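Local coordinates for peptide ABC transporter, peptide-binding protein (Thermus thermophilus, PDB 2D5W) that binds oligopeptides, here a pentapeptide, and probably hands them to an ABC transporter for import across the membrane, at residues A301-I306 with E536-E541; L472-S477 with Q529-A534; F479-L484 with G505-E510. All coordinates share one frame; numbering follows the deposited sequence.

Interaction 1 of 3, residues A301-I306 with E536-E541; sequences AIWEHI and EIWAEE
Trp303 and Trp538 meet through the outer carbons of their six-membered rings, joining a central strand of the mixed sheet in this periplasmic-binding-protein fold to the long helix 524-541. Trp303 CH2 lies 3.7 Å from Trp538 CZ2, and the two indoles reach toward each other from opposite directions. Their six-membered rings are 5.8 Å apart at the centres with planes inclined by 65°, an oblique meeting. Each CG is anti to its own backbone N (chi1 179° in Trp303), which sets both indoles beside their carbonyl carbons and pointing toward each other; the length of tryptophan lets ring atoms meet from two separate elements. An alanine in place of Trp303 would remove the whole indole and is likely to leave a gap beside the Trp538 ring and one face of His305 without its cover.

This buried pair is the tight part of the contact. Elsewhere on the helix Glu536, Ile537, Glu540 and Glu541 are partly exposed; Glu540 makes salt bridges with Lys325 and Lys368. Glu304, by contrast, is buried on the strand, where its carboxylate is paired with Arg418 and Arg550, which would offset the cost of burying its charge. Histidine suits position 305 because its flat ring can pack and bond at once. Trp303 CZ3 sits over one face of that imidazole, while His305 ND1 donates to Trp303 O, which lies near the imidazole plane, at 2.9 Å with an N-H...O angle of 164°.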
# COMPACT_ATOMS: atom_id res chain seq x y z
N ALA A 301 4.51 -4.35 8.57
CA ALA A 301 4.32 -5.37 7.55
C ALA A 301 4.74 -4.72 6.24
O ALA A 301 3.91 -4.32 5.43
CB ALA A 301 2.86 -5.80 7.50
N ILE A 302 6.06 -4.61 6.06
CA ILE A 302 6.66 -3.98 4.89
C ILE A 302 7.54 -5.04 4.24
O ILE A 302 8.61 -5.38 4.75
CB ILE A 302 7.50 -2.77 5.32
CG1 ILE A 302 6.66 -1.86 6.23
CG2 ILE A 302 7.96 -1.99 4.10
CD1 ILE A 302 7.47 -0.90 7.07
N TRP A 303 7.09 -5.53 3.10
CA TRP A 303 7.77 -6.61 2.41
C TRP A 303 8.47 -6.23 1.11
O TRP A 303 7.81 -6.04 0.08
CB TRP A 303 6.75 -7.73 2.18
CG TRP A 303 7.26 -8.93 1.45
CD1 TRP A 303 8.29 -9.75 1.82
CD2 TRP A 303 6.73 -9.48 0.24
NE1 TRP A 303 8.43 -10.77 0.91
CE2 TRP A 303 7.48 -10.63 -0.07
CE3 TRP A 303 5.68 -9.10 -0.61
CZ2 TRP A 303 7.23 -11.41 -1.20
CZ3 TRP A 303 5.43 -9.88 -1.74
CH2 TRP A 303 6.20 -11.02 -2.02
N GLU A 304 9.79 -6.09 1.18
CA GLU A 304 10.59 -5.77 0.00
C GLU A 304 10.67 -7.06 -0.81
O GLU A 304 11.02 -8.12 -0.28
CB GLU A 304 11.99 -5.30 0.41
CG GLU A 304 12.83 -4.76 -0.75
CD GLU A 304 12.40 -3.38 -1.24
OE1 GLU A 304 12.91 -2.95 -2.30
OE2 GLU A 304 11.58 -2.72 -0.57
N HIS A 305 10.34 -6.97 -2.09
CA HIS A 305 10.29 -8.16 -2.93
C HIS A 305 10.48 -7.78 -4.40
O HIS A 305 10.55 -6.60 -4.75
CB HIS A 305 8.92 -8.80 -2.78
CG HIS A 305 7.82 -7.95 -3.34
ND1 HIS A 305 7.39 -6.79 -2.73
CD2 HIS A 305 7.16 -8.01 -4.53
CE1 HIS A 305 6.52 -6.18 -3.51
NE2 HIS A 305 6.36 -6.90 -4.61
N ILE A 306 10.54 -8.80 -5.25
CA ILE A 306 10.67 -8.59 -6.68
C ILE A 306 9.54 -9.34 -7.38
O ILE A 306 9.49 -10.57 -7.35
CB ILE A 306 12.02 -9.10 -7.23
CG1 ILE A 306 13.17 -8.45 -6.46
CG2 ILE A 306 12.13 -8.76 -8.72
CD1 ILE A 306 14.56 -8.84 -6.96
N GLU A 536 3.48 -22.40 2.35
CA GLU A 536 4.37 -23.49 1.94
C GLU A 536 4.30 -23.64 0.42
O GLU A 536 5.33 -23.78 -0.25
CB GLU A 536 3.95 -24.81 2.61
CG GLU A 536 4.25 -24.90 4.10
CD GLU A 536 5.69 -25.27 4.40
OE1 GLU A 536 6.05 -25.34 5.60
OE2 GLU A 536 6.47 -25.51 3.45
N ILE A 537 3.09 -23.61 -0.13
CA ILE A 537 2.90 -23.73 -1.57
C ILE A 537 3.53 -22.52 -2.26
O ILE A 537 4.23 -22.65 -3.27
CB ILE A 537 1.40 -23.80 -1.92
CG1 ILE A 537 0.82 -25.12 -1.41
CG2 ILE A 537 1.21 -23.67 -3.43
CD1 ILE A 537 -0.69 -25.20 -1.50
N TRP A 538 3.27 -21.33 -1.71
CA TRP A 538 3.80 -20.09 -2.25
C TRP A 538 5.32 -20.15 -2.38
O TRP A 538 5.89 -19.78 -3.41
CB TRP A 538 3.40 -18.93 -1.32
CG TRP A 538 3.75 -17.55 -1.82
CD1 TRP A 538 2.92 -16.69 -2.48
CD2 TRP A 538 5.01 -16.89 -1.70
NE1 TRP A 538 3.59 -15.52 -2.78
CE2 TRP A 538 4.88 -15.62 -2.31
CE3 TRP A 538 6.24 -17.25 -1.14
CZ2 TRP A 538 5.93 -14.70 -2.37
CZ3 TRP A 538 7.29 -16.33 -1.20
CH2 TRP A 538 7.13 -15.08 -1.81
N ALA A 539 5.99 -20.63 -1.33
CA ALA A 539 7.44 -20.71 -1.33
C ALA A 539 7.99 -21.69 -2.36
O ALA A 539 9.08 -21.48 -2.90
CB ALA A 539 7.95 -21.08 0.06
N GLU A 540 7.26 -22.76 -2.64
CA GLU A 540 7.73 -23.71 -3.64
C GLU A 540 7.64 -23.12 -5.04
O GLU A 540 8.51 -23.37 -5.88
CB GLU A 540 6.90 -25.00 -3.59
CG GLU A 540 7.17 -25.95 -4.76
CD GLU A 540 8.64 -26.35 -4.88
OE1 GLU A 540 9.04 -26.78 -5.98
OE2 GLU A 540 9.38 -26.24 -3.89
N GLU A 541 6.61 -22.32 -5.29
CA GLU A 541 6.38 -21.73 -6.60
C GLU A 541 7.03 -20.36 -6.85
O GLU A 541 7.24 -19.98 -8.01
CB GLU A 541 4.87 -21.62 -6.83
CG GLU A 541 4.12 -22.94 -6.65
CD GLU A 541 3.84 -23.63 -7.96
OE1 GLU A 541 4.79 -23.83 -8.75
OE2 GLU A 541 2.67 -23.99 -8.20

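Interaction 2 of 3, residues L472-S477 with Q529-A534; sequences LQEDGS and QLFWRA
Asp475 OD1, in the loop that touches Phe531 through the aspartate's own CA, is gripped twice by Ser477. The hydroxyl OG of Ser477 donates to it at 2.6 Å on the syn side of the carboxylate, and the backbone N of Ser477 donates at 2.9 Å on the anti side, both from the same face of its plane. The second bond closes an Asx turn, for which aspartate is well suited, its short side chain reaching the amide two residues on. Glu474 braces the turn too: its OE2 accepts from Gly476 N at 2.9 Å, with the chain bent at chi2 (59°) to fold the carboxylate back, and also from Trp355. Gly476 has a positive phi of 68°, readily adopted without a side chain.

Against this loop helix 524-541 sets the ring of Phe531. Asp475 CA lies at the ring's edge, near its plane, 3.9 Å from CZ, and Gly476 N is also at the edge. Glu474 O approaches CZ obliquely at 3.4 Å, while Glu474 CG packs 4.0 Å from CE1. Phenylalanine fits here because its rim of C-H groups can lie against backbone without needing a polar partner. The Glu474 carbonyl gets a conventional bond from Tyr146, and Asp475 OD2 one from Tyr147. These carboxylates and the Glu474 carbonyl thus have partners in the turn and its neighbours, and across the contact Phe531 adds C-H packing with no hydrogen bond.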
# COMPACT_ATOMS: atom_id res chain seq x y z
N LEU A 472 -3.77 -5.29 8.71
CA LEU A 472 -4.13 -6.58 9.30
C LEU A 472 -5.21 -7.36 8.56
O LEU A 472 -5.59 -8.45 8.97
CB LEU A 472 -4.55 -6.38 10.76
CG LEU A 472 -3.37 -6.20 11.72
CD1 LEU A 472 -3.86 -5.66 13.06
CD2 LEU A 472 -2.66 -7.54 11.90
N GLN A 473 -5.71 -6.81 7.46
CA GLN A 473 -6.72 -7.51 6.68
C GLN A 473 -6.04 -8.40 5.65
O GLN A 473 -6.21 -8.23 4.44
CB GLN A 473 -7.65 -6.50 5.99
CG GLN A 473 -8.36 -5.57 6.97
CD GLN A 473 -9.48 -4.79 6.32
OE1 GLN A 473 -9.30 -4.22 5.24
NE2 GLN A 473 -10.63 -4.75 6.97
N GLU A 474 -5.28 -9.36 6.14
CA GLU A 474 -4.54 -10.29 5.28
C GLU A 474 -5.44 -11.39 4.73
O GLU A 474 -6.08 -12.13 5.48
CB GLU A 474 -3.38 -10.90 6.06
CG GLU A 474 -2.51 -11.87 5.25
CD GLU A 474 -1.87 -11.21 4.03
OE1 GLU A 474 -1.21 -10.17 4.18
OE2 GLU A 474 -2.04 -11.75 2.91
N ASP A 475 -5.48 -11.50 3.40
CA ASP A 475 -6.29 -12.51 2.74
C ASP A 475 -5.53 -13.25 1.64
O ASP A 475 -6.09 -14.08 0.94
CB ASP A 475 -7.54 -11.87 2.13
CG ASP A 475 -7.24 -10.57 1.41
OD1 ASP A 475 -6.14 -10.46 0.82
OD2 ASP A 475 -8.09 -9.67 1.43
N GLY A 476 -4.24 -12.93 1.49
CA GLY A 476 -3.44 -13.56 0.46
C GLY A 476 -3.87 -13.14 -0.94
O GLY A 476 -3.41 -13.72 -1.93
N SER A 477 -4.72 -12.12 -1.03
CA SER A 477 -5.21 -11.66 -2.33
C SER A 477 -4.13 -11.18 -3.29
O SER A 477 -4.35 -11.13 -4.50
CB SER A 477 -6.27 -10.56 -2.15
OG SER A 477 -5.74 -9.41 -1.54
N GLN A 529 -3.25 -22.14 10.53
CA GLN A 529 -2.88 -23.41 9.90
C GLN A 529 -3.08 -23.36 8.39
O GLN A 529 -2.23 -23.81 7.63
CB GLN A 529 -3.71 -24.57 10.48
CG GLN A 529 -3.60 -24.74 11.98
CD GLN A 529 -4.38 -25.93 12.50
OE1 GLN A 529 -5.49 -26.20 12.04
NE2 GLN A 529 -3.81 -26.64 13.47
N LEU A 530 -4.21 -22.81 7.96
CA LEU A 530 -4.50 -22.71 6.54
C LEU A 530 -3.54 -21.75 5.84
O LEU A 530 -3.03 -22.06 4.76
CB LEU A 530 -5.95 -22.25 6.34
CG LEU A 530 -6.99 -23.28 6.80
CD1 LEU A 530 -8.37 -22.65 6.85
CD2 LEU A 530 -6.97 -24.48 5.86
N PHE A 531 -3.27 -20.61 6.46
CA PHE A 531 -2.34 -19.65 5.87
C PHE A 531 -0.92 -20.22 5.82
O PHE A 531 -0.15 -19.90 4.92
CB PHE A 531 -2.35 -18.34 6.66
CG PHE A 531 -3.29 -17.31 6.10
CD1 PHE A 531 -2.95 -16.57 4.97
CD2 PHE A 531 -4.52 -17.07 6.71
CE1 PHE A 531 -3.82 -15.61 4.45
CE2 PHE A 531 -5.40 -16.11 6.19
CZ PHE A 531 -5.04 -15.38 5.06
N TRP A 532 -0.58 -21.07 6.79
CA TRP A 532 0.75 -21.67 6.80
C TRP A 532 0.90 -22.62 5.63
O TRP A 532 1.94 -22.66 4.97
CB TRP A 532 1.00 -22.40 8.13
CG TRP A 532 1.54 -21.49 9.19
CD1 TRP A 532 1.31 -20.15 9.33
CD2 TRP A 532 2.42 -21.85 10.27
NE1 TRP A 532 1.99 -19.65 10.41
CE2 TRP A 532 2.67 -20.67 11.01
CE3 TRP A 532 3.02 -23.05 10.68
CZ2 TRP A 532 3.50 -20.66 12.14
CZ3 TRP A 532 3.84 -23.04 11.80
CH2 TRP A 532 4.08 -21.85 12.51
N ARG A 533 -0.15 -23.38 5.34
CA ARG A 533 -0.11 -24.31 4.21
C ARG A 533 -0.03 -23.51 2.92
O ARG A 533 0.70 -23.89 2.00
CB ARG A 533 -1.36 -25.20 4.22
CG ARG A 533 -1.69 -25.79 5.59
CD ARG A 533 -0.43 -26.24 6.32
NE ARG A 533 -0.63 -26.27 7.77
CZ ARG A 533 0.35 -26.41 8.65
NH1 ARG A 533 0.08 -26.42 9.95
NH2 ARG A 533 1.61 -26.53 8.24
N ALA A 534 -0.75 -22.40 2.85
CA ALA A 534 -0.72 -21.56 1.66
C ALA A 534 0.69 -21.01 1.44
O ALA A 534 1.17 -20.93 0.30
CB ALA A 534 -1.72 -20.41 1.79

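Interaction 3 of 3, residues F479-L484 with G505-E510; sequences FQYKNL and GWRNDE
With CG anti to the backbone N in both Tyr481 (chi1 163°) and Arg507 (chi1 175°), and the arginine chain extended from CG to NE, the guanidinium is laid over one face of the phenol ring. The two planes are only 7° apart, with centres separated by 4.2 Å, so this is a flat cation-pi stack. Arg507 NH2 comes within 3.3 Å of Tyr481 CE2. Nearer the backbone, Arg507 CD makes a CH-pi contact with the same ring, 3.7 Å from its centroid. The guanidinium edge is used separately: NE donates to Asp509 OD1 at 2.9 Å, in the guanidinium plane, as part of a salt bridge.

The inner half of the contact centres on Phe479 and Trp506. Phe479 CB packs on Trp506 CE3 at 3.7 Å, and Phe479 O lies at the edge of the indole. A water 2.9 Å from Phe479 O probably donates to it, though other acceptors compete for its protons, and accepts from Asn508 N at 2.8 Å. Asn508 is the N-cap of helix 509-518, its OD1 taking the Phe511 amide. From within that helix, the carboxylate of Asp512 accepts from Tyr481 N and Lys482 N, tying the loop to the helix.

Arginine thus offers two surfaces, a face for the tyrosine and an edge for the aspartate, and the carboxylate is likely to hold the guanidinium's rotation and partly balance its charge at this exposed position.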
# COMPACT_ATOMS: atom_id res chain seq x y z
N PHE A 479 -1.77 -12.77 -4.15
CA PHE A 479 -1.40 -13.94 -4.93
C PHE A 479 -2.52 -14.88 -5.31
O PHE A 479 -2.28 -15.99 -5.78
CB PHE A 479 -0.28 -14.69 -4.20
CG PHE A 479 0.95 -13.86 -4.04
CD1 PHE A 479 1.26 -13.24 -2.84
CD2 PHE A 479 1.77 -13.62 -5.14
CE1 PHE A 479 2.35 -12.38 -2.73
CE2 PHE A 479 2.86 -12.76 -5.05
CZ PHE A 479 3.15 -12.15 -3.84
N GLN A 480 -3.76 -14.45 -5.13
CA GLN A 480 -4.90 -15.28 -5.51
C GLN A 480 -5.23 -15.02 -6.97
O GLN A 480 -5.09 -13.90 -7.46
CB GLN A 480 -6.15 -14.92 -4.72
CG GLN A 480 -6.13 -15.27 -3.26
CD GLN A 480 -7.41 -14.83 -2.59
OE1 GLN A 480 -7.86 -13.70 -2.77
NE2 GLN A 480 -8.01 -15.72 -1.80
N TYR A 481 -5.65 -16.06 -7.67
CA TYR A 481 -6.08 -15.87 -9.05
C TYR A 481 -7.56 -15.49 -8.90
O TYR A 481 -8.03 -14.54 -9.51
CB TYR A 481 -5.96 -17.17 -9.85
CG TYR A 481 -6.77 -17.13 -11.13
CD1 TYR A 481 -6.42 -16.29 -12.18
CD2 TYR A 481 -7.92 -17.90 -11.26
CE1 TYR A 481 -7.19 -16.22 -13.34
CE2 TYR A 481 -8.71 -17.84 -12.41
CZ TYR A 481 -8.34 -17.00 -13.44
OH TYR A 481 -9.11 -16.95 -14.58
N LYS A 482 -8.26 -16.23 -8.05
CA LYS A 482 -9.67 -15.98 -7.81
C LYS A 482 -10.05 -16.30 -6.37
O LYS A 482 -9.56 -17.26 -5.78
CB LYS A 482 -10.52 -16.84 -8.75
CG LYS A 482 -12.03 -16.70 -8.55
CD LYS A 482 -12.79 -17.73 -9.37
CE LYS A 482 -12.50 -17.60 -10.85
NZ LYS A 482 -13.22 -18.63 -11.65
N ASN A 483 -10.90 -15.46 -5.78
CA ASN A 483 -11.37 -15.74 -4.43
C ASN A 483 -12.59 -16.63 -4.68
O ASN A 483 -13.53 -16.23 -5.37
CB ASN A 483 -11.79 -14.45 -3.71
CG ASN A 483 -12.30 -14.73 -2.31
OD1 ASN A 483 -13.32 -15.39 -2.13
ND2 ASN A 483 -11.58 -14.23 -1.31
N LEU A 484 -12.56 -17.83 -4.12
CA LEU A 484 -13.63 -18.79 -4.33
C LEU A 484 -14.96 -18.49 -3.65
O LEU A 484 -15.98 -19.07 -3.99
CB LEU A 484 -13.16 -20.19 -3.92
CG LEU A 484 -11.88 -20.66 -4.61
CD1 LEU A 484 -11.59 -22.10 -4.21
CD2 LEU A 484 -12.03 -20.56 -6.12
N GLY A 505 0.40 -12.01 -12.27
CA GLY A 505 -0.39 -13.04 -12.93
C GLY A 505 -0.23 -14.49 -12.50
O GLY A 505 -0.28 -15.39 -13.34
N TRP A 506 -0.07 -14.73 -11.21
CA TRP A 506 0.08 -16.10 -10.71
C TRP A 506 -1.26 -16.78 -10.50
O TRP A 506 -2.25 -16.14 -10.16
CB TRP A 506 0.83 -16.10 -9.38
CG TRP A 506 1.24 -17.47 -8.89
CD1 TRP A 506 1.99 -18.39 -9.57
CD2 TRP A 506 1.01 -18.03 -7.59
NE1 TRP A 506 2.25 -19.48 -8.77
CE2 TRP A 506 1.67 -19.28 -7.55
CE3 TRP A 506 0.33 -17.58 -6.45
CZ2 TRP A 506 1.65 -20.10 -6.41
CZ3 TRP A 506 0.32 -18.39 -5.32
CH2 TRP A 506 0.98 -19.64 -5.31
N ARG A 507 -1.29 -18.09 -10.73
CA ARG A 507 -2.49 -18.87 -10.49
C ARG A 507 -2.13 -20.23 -9.92
O ARG A 507 -1.38 -20.99 -10.52
CB ARG A 507 -3.32 -19.07 -11.76
CG ARG A 507 -4.51 -20.00 -11.50
CD ARG A 507 -5.49 -20.09 -12.65
NE ARG A 507 -6.59 -21.00 -12.31
CZ ARG A 507 -7.68 -21.17 -13.06
NH1 ARG A 507 -8.62 -22.01 -12.66
NH2 ARG A 507 -7.82 -20.50 -14.19
N ASN A 508 -2.67 -20.51 -8.74
CA ASN A 508 -2.47 -21.80 -8.08
C ASN A 508 -3.80 -22.06 -7.40
O ASN A 508 -4.15 -21.40 -6.42
CB ASN A 508 -1.34 -21.73 -7.05
CG ASN A 508 -1.05 -23.08 -6.43
OD1 ASN A 508 -1.81 -23.58 -5.60
ND2 ASN A 508 0.06 -23.70 -6.84
N ASP A 509 -4.55 -23.01 -7.94
CA ASP A 509 -5.88 -23.32 -7.42
C ASP A 509 -5.90 -23.76 -5.97
O ASP A 509 -6.84 -23.43 -5.24
CB ASP A 509 -6.58 -24.34 -8.31
CG ASP A 509 -6.89 -23.79 -9.69
OD1 ASP A 509 -6.86 -22.55 -9.86
OD2 ASP A 509 -7.17 -24.59 -10.61
N GLU A 510 -4.88 -24.50 -5.53
CA GLU A 510 -4.84 -24.95 -4.15
C GLU A 510 -4.62 -23.75 -3.23
O GLU A 510 -5.23 -23.65 -2.16
CB GLU A 510 -3.74 -25.99 -3.95
CG GLU A 510 -3.68 -26.56 -2.54
CD GLU A 510 -2.78 -27.78 -2.44
OE1 GLU A 510 -1.59 -27.68 -2.81
OE2 GLU A 510 -3.26 -28.84 -1.98
O HOH W 1 -3.32 -18.40 -7.02

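The three contacts lie on the same side of the chain's centre, with their own centres 12 Å (interactions 1 and 2, and 2 and 3) and 14 Å (1 and 3) apart. Interactions 1 and 2 share helix 524-541, whose Phe531 and Trp538, about two turns apart, meet the loop and the strand respectively. Interaction 3 joins interaction 1 through Trp538, which meets Phe479 edge-to-face, and through Glu541, whose CB is 3.6 Å from Trp506 CZ2. Trp355 ties all three together, bonding Glu474 and meeting the rings of Phe479 and Trp538. The bound peptide is touched from interaction 1, where Ile302, next to Trp303, packs on a basic side chain of the ligand.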